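Local structure of cellobiose 2-epimerase (Ruminococcus albus, 3VW5) at residues 202-205 / 206-209; 290-294 / 295-299; 331-334 / 335-338. The protein catalyses the reversible epimerization of cellobiose to 4-O-beta-D-glucopyranosyl-D-mannose, inverting the configuration at C2 of the reducing-end glucose unit. The protein carries 2 engineered substitutions. All coordinates share one frame; numbering follows the deposited sequence.

Contact 1. Residues 202-205 / 206-209; sequences ADRL and KFQL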
ATOM      1  N   ALA A 202       8.379 -18.142  -0.667  1.00 41.73           N
ATOM      2  CA  ALA A 202       7.483 -18.423  -1.788  1.00 38.29           C
ATOM      3  C   ALA A 202       6.351 -19.378  -1.413  1.00 39.27           C
ATOM      4  O   ALA A 202       5.230 -19.231  -1.891  1.00 47.41           O
ATOM      5  CB  ALA A 202       8.244 -18.929  -2.995  1.00 34.49           C
ATOM      6  N   ASP A 203       6.617 -20.349  -0.552  1.00 41.50           N
ATOM      7  CA  ASP A 203       5.541 -21.232  -0.108  1.00 40.98           C
ATOM      8  C   ASP A 203       4.395 -20.459   0.529  1.00 41.77           C
ATOM      9  O   ASP A 203       3.244 -20.627   0.133  1.00 40.94           O
ATOM     10  CB  ASP A 203       6.049 -22.324   0.837  1.00 41.20           C
ATOM     11  CG  ASP A 203       6.737 -23.452   0.095  1.00 58.52           C
ATOM     12  OD1 ASP A 203       6.390 -23.667  -1.096  1.00 53.08           O
ATOM     13  OD2 ASP A 203       7.632 -24.104   0.699  1.00 62.53           O
ATOM     14  N   ARG A 204       4.709 -19.603   1.498  1.00 38.22           N
ATOM     15  CA  ARG A 204       3.674 -18.825   2.158  1.00 39.16           C
ATOM     16  C   ARG A 204       2.963 -17.909   1.150  1.00 40.97           C
ATOM     17  O   ARG A 204       1.722 -17.831   1.137  1.00 37.23           O
ATOM     18  CB  ARG A 204       4.263 -18.023   3.314  1.00 39.13           C
ATOM     19  CG  ARG A 204       5.116 -18.849   4.263  1.00 37.88           C
ATOM     20  CD  ARG A 204       4.378 -20.077   4.725  1.00 39.20           C
ATOM     21  NE  ARG A 204       3.123 -19.745   5.388  1.00 40.46           N
ATOM     22  CZ  ARG A 204       1.955 -20.315   5.102  1.00 38.66           C
ATOM     23  NH1 ARG A 204       1.882 -21.249   4.162  1.00 32.48           N
ATOM     24  NH2 ARG A 204       0.861 -19.945   5.757  1.00 40.06           N
ATOM     25  N   LEU A 205       3.751 -17.245   0.299  1.00 36.92           N
ATOM     26  CA  LEU A 205       3.231 -16.422  -0.789  1.00 35.00           C
ATOM     27  C   LEU A 205       2.188 -17.171  -1.610  1.00 40.90           C
ATOM     28  O   LEU A 205       1.133 -16.612  -1.930  1.00 41.77           O
ATOM     29  CB  LEU A 205       4.356 -15.985  -1.737  1.00 36.23           C
ATOM     30  CG  LEU A 205       4.382 -14.568  -2.349  1.00 41.90           C
ATOM     31  CD1 LEU A 205       5.026 -14.600  -3.712  1.00 38.15           C
ATOM     32  CD2 LEU A 205       3.016 -13.871  -2.446  1.00 33.70           C
ATOM     33  N   LYS A 206       2.483 -18.419  -1.981  1.00 36.67           N
ATOM     34  CA  LYS A 206       1.561 -19.160  -2.834  1.00 37.14           C
ATOM     35  C   LYS A 206       0.278 -19.480  -2.061  1.00 41.03           C
ATOM     36  O   LYS A 206      -0.830 -19.478  -2.619  1.00 38.55           O
ATOM     37  CB  LYS A 206       2.210 -20.416  -3.417  1.00 36.57           C
ATOM     38  CG  LYS A 206       3.164 -20.154  -4.584  1.00 42.61           C
ATOM     39  CD  LYS A 206       4.079 -21.356  -4.843  1.00 45.39           C
ATOM     40  CE  LYS A 206       5.043 -21.101  -6.011  1.00 65.24           C
ATOM     41  NZ  LYS A 206       5.319 -22.325  -6.862  1.00 61.65           N
ATOM     42  N   PHE A 207       0.424 -19.719  -0.765  1.00 34.11           N
ATOM     43  CA  PHE A 207      -0.738 -19.940   0.064  1.00 35.99           C
ATOM     44  C   PHE A 207      -1.629 -18.675   0.114  1.00 43.89           C
ATOM     45  O   PHE A 207      -2.865 -18.762   0.045  1.00 43.36           O
ATOM     46  CB  PHE A 207      -0.317 -20.386   1.453  1.00 34.04           C
ATOM     47  CG  PHE A 207      -1.394 -20.237   2.488  1.00 40.13           C
ATOM     48  CD1 PHE A 207      -1.428 -19.125   3.312  1.00 36.59           C
ATOM     49  CD2 PHE A 207      -2.373 -21.207   2.636  1.00 40.94           C
ATOM     50  CE1 PHE A 207      -2.417 -18.977   4.273  1.00 40.47           C
ATOM     51  CE2 PHE A 207      -3.367 -21.070   3.593  1.00 40.46           C
ATOM     52  CZ  PHE A 207      -3.389 -19.945   4.413  1.00 42.04           C
ATOM     53  N   GLN A 208      -1.003 -17.504   0.203  1.00 37.74           N
ATOM     54  CA  GLN A 208      -1.758 -16.258   0.196  1.00 38.62           C
ATOM     55  C   GLN A 208      -2.468 -16.025  -1.135  1.00 42.48           C
ATOM     56  O   GLN A 208      -3.636 -15.632  -1.158  1.00 42.25           O
ATOM     57  CB  GLN A 208      -0.854 -15.082   0.553  1.00 35.59           C
ATOM     58  CG  GLN A 208      -0.375 -15.115   1.993  1.00 36.22           C
ATOM     59  CD  GLN A 208       1.037 -14.570   2.152  1.00 40.35           C
ATOM     60  OE1 GLN A 208       1.597 -13.944   1.239  1.00 29.69           O
ATOM     61  NE2 GLN A 208       1.623 -14.816   3.317  1.00 40.59           N
ATOM     62  N   LEU A 209      -1.757 -16.250  -2.238  1.00 40.06           N
ATOM     63  CA  LEU A 209      -2.364 -16.176  -3.552  1.00 37.09           C
ATOM     64  C   LEU A 209      -3.595 -17.087  -3.627  1.00 42.50           C
ATOM     65  O   LEU A 209      -4.659 -16.653  -4.055  1.00 44.13           O
ATOM     66  CB  LEU A 209      -1.354 -16.551  -4.632  1.00 39.28           C
ATOM     67  CG  LEU A 209      -0.549 -15.439  -5.325  1.00 37.90           C
ATOM     68  CD1 LEU A 209      -0.878 -14.073  -4.786  1.00 38.47           C
ATOM     69  CD2 LEU A 209       0.932 -15.696  -5.216  1.00 41.45           C
TER

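Contact 2. Residues 290-294 / 295-299; sequences NERDK and NEIDK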
ATOM      1  N   ASN A 290     -15.008   5.290  -4.850  1.00 38.31           N
ATOM      2  CA  ASN A 290     -14.399   4.656  -3.686  1.00 37.69           C
ATOM      3  C   ASN A 290     -14.908   3.233  -3.411  1.00 38.21           C
ATOM      4  O   ASN A 290     -14.153   2.256  -3.498  1.00 35.88           O
ATOM      5  CB  ASN A 290     -14.616   5.547  -2.458  1.00 38.82           C
ATOM      6  CG  ASN A 290     -13.778   5.129  -1.275  1.00 39.64           C
ATOM      7  OD1 ASN A 290     -12.659   4.619  -1.432  1.00 40.80           O
ATOM      8  ND2 ASN A 290     -14.317   5.340  -0.072  1.00 33.87           N
ATOM      9  N   GLU A 291     -16.190   3.114  -3.084  1.00 36.55           N
ATOM     10  CA  GLU A 291     -16.721   1.823  -2.660  1.00 40.94           C
ATOM     11  C   GLU A 291     -18.236   1.728  -2.749  1.00 41.07           C
ATOM     12  O   GLU A 291     -18.940   2.733  -2.774  1.00 36.53           O
ATOM     13  CB  GLU A 291     -16.299   1.557  -1.212  1.00 38.85           C
ATOM     14  CG  GLU A 291     -16.724   2.683  -0.269  1.00 47.00           C
ATOM     15  CD  GLU A 291     -16.576   2.335   1.205  1.00 58.11           C
ATOM     16  OE1 GLU A 291     -17.471   2.726   2.003  1.00 68.51           O
ATOM     17  OE2 GLU A 291     -15.572   1.682   1.568  1.00 51.76           O
ATOM     18  N   ARG A 292     -18.729   0.499  -2.786  1.00 38.96           N
ATOM     19  CA  ARG A 292     -20.116   0.260  -2.451  1.00 37.38           C
ATOM     20  C   ARG A 292     -20.190  -0.366  -1.060  1.00 37.82           C
ATOM     21  O   ARG A 292     -19.538  -1.375  -0.799  1.00 40.95           O
ATOM     22  CB  ARG A 292     -20.786  -0.655  -3.469  1.00 36.49           C
ATOM     23  CG  ARG A 292     -22.168  -1.146  -3.015  1.00 35.88           C
ATOM     24  CD  ARG A 292     -22.732  -2.147  -3.982  1.00 37.18           C
ATOM     25  NE  ARG A 292     -22.081  -3.441  -3.843  1.00 33.58           N
ATOM     26  CZ  ARG A 292     -22.350  -4.281  -2.855  1.00 39.17           C
ATOM     27  NH1 ARG A 292     -23.250  -3.942  -1.939  1.00 44.59           N
ATOM     28  NH2 ARG A 292     -21.739  -5.453  -2.784  1.00 38.58           N
ATOM     29  N   ASP A 293     -20.959   0.242  -0.163  1.00 38.15           N
ATOM     30  CA  ASP A 293     -21.294  -0.374   1.124  1.00 40.07           C
ATOM     31  C   ASP A 293     -22.800  -0.677   1.108  1.00 41.49           C
ATOM     32  O   ASP A 293     -23.642   0.241   1.219  1.00 37.51           O
ATOM     33  CB  ASP A 293     -20.916   0.561   2.280  1.00 35.26           C
ATOM     34  CG  ASP A 293     -21.227  -0.022   3.658  1.00 45.35           C
ATOM     35  OD1 ASP A 293     -21.934  -1.059   3.766  1.00 48.17           O
ATOM     36  OD2 ASP A 293     -20.765   0.581   4.654  1.00 52.92           O
ATOM     37  N   LYS A 294     -23.126  -1.963   0.949  1.00 38.39           N
ATOM     38  CA  LYS A 294     -24.510  -2.413   0.730  1.00 41.29           C
ATOM     39  C   LYS A 294     -25.231  -1.652  -0.391  1.00 40.95           C
ATOM     40  O   LYS A 294     -24.912  -1.826  -1.567  1.00 41.42           O
ATOM     41  CB  LYS A 294     -25.319  -2.359   2.025  1.00 37.61           C
ATOM     42  CG  LYS A 294     -24.910  -3.427   3.005  1.00 45.41           C
ATOM     43  CD  LYS A 294     -25.492  -3.188   4.390  1.00 43.73           C
ATOM     44  CE  LYS A 294     -25.149  -4.356   5.300  1.00 43.00           C
ATOM     45  NZ  LYS A 294     -25.128  -3.959   6.729  1.00 66.43           N
ATOM     46  N   ASN A 295     -26.191  -0.809  -0.013  1.00 38.34           N
ATOM     47  CA  ASN A 295     -27.060  -0.114  -0.962  1.00 39.77           C
ATOM     48  C   ASN A 295     -26.534   1.240  -1.440  1.00 44.55           C
ATOM     49  O   ASN A 295     -27.195   1.914  -2.233  1.00 42.58           O
ATOM     50  CB  ASN A 295     -28.451   0.093  -0.345  1.00 37.74           C
ATOM     51  CG  ASN A 295     -28.409   0.884   0.968  1.00 39.80           C
ATOM     52  OD1 ASN A 295     -27.427   0.837   1.696  1.00 40.11           O
ATOM     53  ND2 ASN A 295     -29.499   1.586   1.283  1.00 41.25           N
ATOM     54  N   GLU A 296     -25.358   1.640  -0.959  1.00 39.26           N
ATOM     55  CA  GLU A 296     -24.861   2.997  -1.193  1.00 40.46           C
ATOM     56  C   GLU A 296     -23.481   3.033  -1.855  1.00 40.45           C
ATOM     57  O   GLU A 296     -22.583   2.273  -1.493  1.00 41.65           O
ATOM     58  CB  GLU A 296     -24.831   3.784   0.121  1.00 32.78           C
ATOM     59  CG  GLU A 296     -26.157   3.759   0.822  1.00 39.12           C
ATOM     60  CD  GLU A 296     -26.163   4.507   2.139  1.00 50.59           C
ATOM     61  OE1 GLU A 296     -26.841   4.023   3.090  1.00 47.89           O
ATOM     62  OE2 GLU A 296     -25.506   5.574   2.219  1.00 46.11           O
ATOM     63  N   ILE A 297     -23.325   3.918  -2.832  1.00 37.00           N
ATOM     64  CA  ILE A 297     -22.047   4.123  -3.487  1.00 36.88           C
ATOM     65  C   ILE A 297     -21.402   5.389  -2.928  1.00 38.83           C
ATOM     66  O   ILE A 297     -22.040   6.449  -2.877  1.00 40.23           O
ATOM     67  CB  ILE A 297     -22.233   4.283  -5.000  1.00 39.53           C
ATOM     68  CG1 ILE A 297     -23.054   3.122  -5.569  1.00 35.07           C
ATOM     69  CG2 ILE A 297     -20.886   4.438  -5.712  1.00 35.88           C
ATOM     70  CD1 ILE A 297     -22.290   1.840  -5.717  1.00 33.98           C
ATOM     71  N   ASP A 298     -20.156   5.266  -2.475  1.00 34.22           N
ATOM     72  CA  ASP A 298     -19.364   6.414  -2.087  1.00 30.63           C
ATOM     73  C   ASP A 298     -18.527   6.848  -3.275  1.00 35.56           C
ATOM     74  O   ASP A 298     -17.540   6.209  -3.610  1.00 38.03           O
ATOM     75  CB  ASP A 298     -18.445   6.070  -0.926  1.00 35.73           C
ATOM     76  CG  ASP A 298     -17.635   7.274  -0.446  1.00 44.31           C
ATOM     77  OD1 ASP A 298     -17.827   8.390  -0.991  1.00 41.85           O
ATOM     78  OD2 ASP A 298     -16.811   7.111   0.484  1.00 48.55           O
ATOM     79  N   LYS A 299     -18.914   7.938  -3.914  1.00 37.16           N
ATOM     80  CA  LYS A 299     -18.232   8.358  -5.120  1.00 39.11           C
ATOM     81  C   LYS A 299     -17.065   9.299  -4.825  1.00 41.50           C
ATOM     82  O   LYS A 299     -16.438   9.835  -5.742  1.00 43.18           O
ATOM     83  CB  LYS A 299     -19.217   8.989  -6.104  1.00 43.04           C
ATOM     84  CG  LYS A 299     -20.368   8.071  -6.519  1.00 43.87           C
ATOM     85  CD  LYS A 299     -21.207   8.733  -7.607  1.00 45.25           C
ATOM     86  CE  LYS A 299     -22.365   7.840  -8.038  1.00 55.41           C
ATOM     87  NZ  LYS A 299     -23.501   8.655  -8.567  1.00 61.62           N
TER

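Contact 3. Residues 331-334 / 335-338; sequences SVWE and NIKE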
ATOM      1  N   SER A 331      -7.379   9.059 -18.227  1.00 45.13           N
ATOM      2  CA  SER A 331      -8.518   9.748 -17.680  1.00 41.86           C
ATOM      3  C   SER A 331      -8.311   9.960 -16.178  1.00 46.26           C
ATOM      4  O   SER A 331      -8.449  11.079 -15.671  1.00 43.56           O
ATOM      5  CB  SER A 331      -9.773   8.926 -17.971  1.00 42.89           C
ATOM      6  OG  SER A 331     -10.945   9.635 -17.630  1.00 53.11           O
ATOM      7  N   VAL A 332      -7.958   8.893 -15.468  1.00 42.73           N
ATOM      8  CA  VAL A 332      -7.762   8.996 -14.030  1.00 43.36           C
ATOM      9  C   VAL A 332      -6.619   9.953 -13.725  1.00 40.48           C
ATOM     10  O   VAL A 332      -6.715  10.807 -12.842  1.00 38.75           O
ATOM     11  CB  VAL A 332      -7.484   7.627 -13.394  1.00 39.70           C
ATOM     12  CG1 VAL A 332      -7.096   7.787 -11.935  1.00 35.09           C
ATOM     13  CG2 VAL A 332      -8.700   6.751 -13.530  1.00 35.13           C
ATOM     14  N   TRP A 333      -5.534   9.814 -14.466  1.00 40.86           N
ATOM     15  CA  TRP A 333      -4.412  10.735 -14.300  1.00 44.24           C
ATOM     16  C   TRP A 333      -4.804  12.194 -14.595  1.00 42.89           C
ATOM     17  O   TRP A 333      -4.496  13.103 -13.810  1.00 41.37           O
ATOM     18  CB  TRP A 333      -3.232  10.300 -15.161  1.00 39.81           C
ATOM     19  CG  TRP A 333      -2.175  11.325 -15.277  1.00 42.71           C
ATOM     20  CD1 TRP A 333      -1.721  11.905 -16.423  1.00 42.20           C
ATOM     21  CD2 TRP A 333      -1.420  11.903 -14.205  1.00 40.19           C
ATOM     22  NE1 TRP A 333      -0.729  12.806 -16.132  1.00 42.09           N
ATOM     23  CE2 TRP A 333      -0.524  12.825 -14.777  1.00 39.81           C
ATOM     24  CE3 TRP A 333      -1.412  11.722 -12.819  1.00 37.26           C
ATOM     25  CZ2 TRP A 333       0.369  13.573 -14.015  1.00 37.69           C
ATOM     26  CZ3 TRP A 333      -0.521  12.462 -12.059  1.00 41.12           C
ATOM     27  CH2 TRP A 333       0.357  13.379 -12.662  1.00 43.48           C
ATOM     28  N   GLU A 334      -5.488  12.420 -15.716  1.00 44.63           N
ATOM     29  CA  GLU A 334      -5.935  13.770 -16.059  1.00 45.02           C
ATOM     30  C   GLU A 334      -6.702  14.377 -14.885  1.00 43.03           C
ATOM     31  O   GLU A 334      -6.521  15.553 -14.545  1.00 40.20           O
ATOM     32  CB  GLU A 334      -6.772  13.783 -17.342  1.00 41.79           C
ATOM     33  CG  GLU A 334      -5.969  13.498 -18.621  1.00 50.37           C
ATOM     34  CD  GLU A 334      -4.905  14.563 -18.930  1.00 67.33           C
ATOM     35  OE1 GLU A 334      -3.848  14.209 -19.536  1.00 63.36           O
ATOM     36  OE2 GLU A 334      -5.127  15.756 -18.574  1.00 65.76           O
ATOM     37  N   ASN A 335      -7.532  13.563 -14.242  1.00 42.30           N
ATOM     38  CA  ASN A 335      -8.333  14.050 -13.124  1.00 33.37           C
ATOM     39  C   ASN A 335      -7.575  14.164 -11.803  1.00 36.94           C
ATOM     40  O   ASN A 335      -7.926  14.983 -10.957  1.00 39.45           O
ATOM     41  CB  ASN A 335      -9.616  13.239 -12.986  1.00 33.33           C
ATOM     42  CG  ASN A 335     -10.581  13.506 -14.118  1.00 39.31           C
ATOM     43  OD1 ASN A 335     -11.393  14.425 -14.048  1.00 46.51           O
ATOM     44  ND2 ASN A 335     -10.481  12.724 -15.184  1.00 44.51           N
ATOM     45  N   ILE A 336      -6.530  13.359 -11.629  1.00 37.99           N
ATOM     46  CA  ILE A 336      -5.601  13.578 -10.529  1.00 35.81           C
ATOM     47  C   ILE A 336      -4.991  14.991 -10.645  1.00 39.49           C
ATOM     48  O   ILE A 336      -4.926  15.735  -9.661  1.00 40.67           O
ATOM     49  CB  ILE A 336      -4.488  12.515 -10.509  1.00 37.60           C
ATOM     50  CG1 ILE A 336      -5.049  11.164 -10.075  1.00 41.47           C
ATOM     51  CG2 ILE A 336      -3.353  12.920  -9.584  1.00 31.03           C
ATOM     52  CD1 ILE A 336      -4.044  10.037 -10.226  1.00 35.30           C
ATOM     53  N   LYS A 337      -4.565  15.367 -11.847  1.00 34.13           N
ATOM     54  CA  LYS A 337      -3.964  16.684 -12.065  1.00 38.08           C
ATOM     55  C   LYS A 337      -4.936  17.819 -11.753  1.00 37.81           C
ATOM     56  O   LYS A 337      -4.600  18.769 -11.044  1.00 35.95           O
ATOM     57  CB  LYS A 337      -3.492  16.835 -13.520  1.00 41.19           C
ATOM     58  CG  LYS A 337      -2.312  15.970 -13.917  1.00 40.91           C
ATOM     59  CD  LYS A 337      -1.757  16.377 -15.279  1.00 47.06           C
ATOM     60  CE  LYS A 337      -2.741  16.076 -16.397  1.00 50.15           C
ATOM     61  NZ  LYS A 337      -2.192  16.478 -17.719  1.00 51.78           N
ATOM     62  N   GLU A 338      -6.141  17.727 -12.305  1.00 38.25           N
ATOM     63  CA  GLU A 338      -7.102  18.803 -12.172  1.00 36.45           C
ATOM     64  C   GLU A 338      -7.595  19.006 -10.748  1.00 41.63           C
ATOM     65  O   GLU A 338      -7.735  20.146 -10.291  1.00 40.70           O
ATOM     66  CB  GLU A 338      -8.279  18.591 -13.109  1.00 40.71           C
ATOM     67  CG  GLU A 338      -9.025  19.885 -13.415  1.00 48.79           C
ATOM     68  CD  GLU A 338     -10.037  19.735 -14.541  1.00 56.88           C
ATOM     69  OE1 GLU A 338     -10.950  20.610 -14.660  1.00 47.62           O
ATOM     70  OE2 GLU A 338      -9.910  18.743 -15.310  1.00 56.57           O
TER

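Contact 1. Residues 202-205 / 206-209
Arg204 and Phe207, one helical turn apart on helix 199-216, stack their flat groups: the guanidinium rests on the ring with centres 4.7 Å apart and planes inclined by 27°. The two side chains run side by side in the same direction. Two successive bends, at chi2 and chi3, fold the arginine back so that NH2 comes 3.4 Å from CD1 of Phe207, while NH1 lies nearer the CB end of the phenylalanine. NE of the same guanidinium forms a salt bridge with Glu143, which probably helps fix its rotation.

The buried side is the compact one. There Leu205 and Leu209 meet through their CD2 methyls, 3.9 Å apart, and the amide of Gln208 lies back against the preceding turn, its OE1 3.6 Å from CA of Leu205, while NE2 is hydrogen-bonded to the hydroxyl of Tyr152. The solvent side is looser. Asp203 and Lys206 carry opposite charges, yet OD1 and NZ stay 6.0 Å apart and form no ion pair with each other; the aliphatic part of Lys206 instead runs past the carbonyl oxygen of Ala202, which accepts its backbone N-H.

Helix 199-216 packs with Gln208 and Arg204 against Tyr189 of helix 179-196, with Leu205 and Leu209 against helix 241-258, and with Arg204 and Phe207 against Tyr152 of strand 151-156.

Contact 2. Residues 290-294 / 295-299
The carbonyl oxygen of Asp298 is gripped by two successive backbone N-H groups, that of Asn290 at 3.0 Å and, more weakly, that of Glu291 at 3.4 Å. Two residues of one strand thus face a single residue of the other, which defines a classic beta bulge in the hairpin of strands 287-293 and 296-302. The side chains reinforce it: Asn290 ND2 donates to Asp298 OD2 over 3.1 Å. The oxygen lies close to the plane of the amide, but the donor stands well above the carboxylate, the two planes being 85° apart. The other carboxylate oxygen, OD1, is bound by Thr300, so both carboxylate oxygens have a partner.

Within the bulge Glu291 also pairs with Asp298, Asp298 N lying 2.8 Å from Glu291 O. Toward the turn the ladder is regular, and Asp293 with Glu296 forms the next hydrogen-bonded pair, closing the hairpin through a type II' turn that has Lys294 and Asn295 at its corners. Lys294 takes the positive phi of 50° expected at the first corner.

Between these pairs lies the non-hydrogen-bonded pair Arg292 and Ile297, on the face that meets Tyr241 of helix 241-258. Here the CD1 methyl of Ile297 reaches across to CB of Arg292, 3.7 Å away. On the other face, with Glu291, Glu296 and Asp298, Asp293 OD2 accepts from Asn171. Arg292 bends at chi3 (75°), and its guanidinium ties the strand to Asp237, just before strand 238-240, by a salt bridge from NH2, and to the turn, where NH1 donates in its own plane to a lone pair of Lys294 O at 2.7 Å.

Contact 3. Residues 331-334 / 335-338
Lys337 lies across Trp333 one turn earlier on helix 323-340, an outward-lying helix of the (alpha/alpha)6 barrel. The contact is a CH-pi interaction: CG of the lysine sits over one face of the indole, 3.8 Å from the centroid of the six-membered ring, with CD following along toward NE1.

Apolar packing extends this on the buried side. The CG2 methyl of Ile336 approaches Trp333 CZ3 at 3.8 Å, and CD1 of the same isoleucine meets CG1 of Val332. Val332 and Ile336 both pack on Val310 of helix 303-318.

Charge pairing occupies the opposite end of Lys337. A bend at chi3 (-67°) turns NZ back to Glu334, whose OE2 lies 3.1 Å away in a salt bridge with weak hydrogen-bond geometry. Glu5 of helix 2-19 is the stronger partner: its OE1 takes both Lys337 NZ and Trp333 NE1, while Glu334 OE1 pairs with Lys330.

Hydrogen bonding doubles at Ser331 O. It accepts the backbone N of Asn335 at 3.0 Å and, from the other face of its carbonyl plane, Asn335 ND2 at 2.7 Å.

All three contacts are local, within single helices or one hairpin, and they sit at the periphery of the (alpha/alpha)6 barrel, their centres about 18 to 21 Å from that of the chain. Contacts 1 and 3 lie on opposite sides of the chain's centre, their centres about 35 Å apart. Helix 241-258 links contact 1, which packs near its C-terminal end, to contact 2, which touches Tyr241 at its start; those centres are about 31 Å apart. Contacts 2 and 3 are nearer, about 11 Å between closest atoms, and Ser331 of contact 3 hydrogen-bonds Gly286, just before strand 287-293. The sugar site probably lies in the barrel cavity, as in related enzymes.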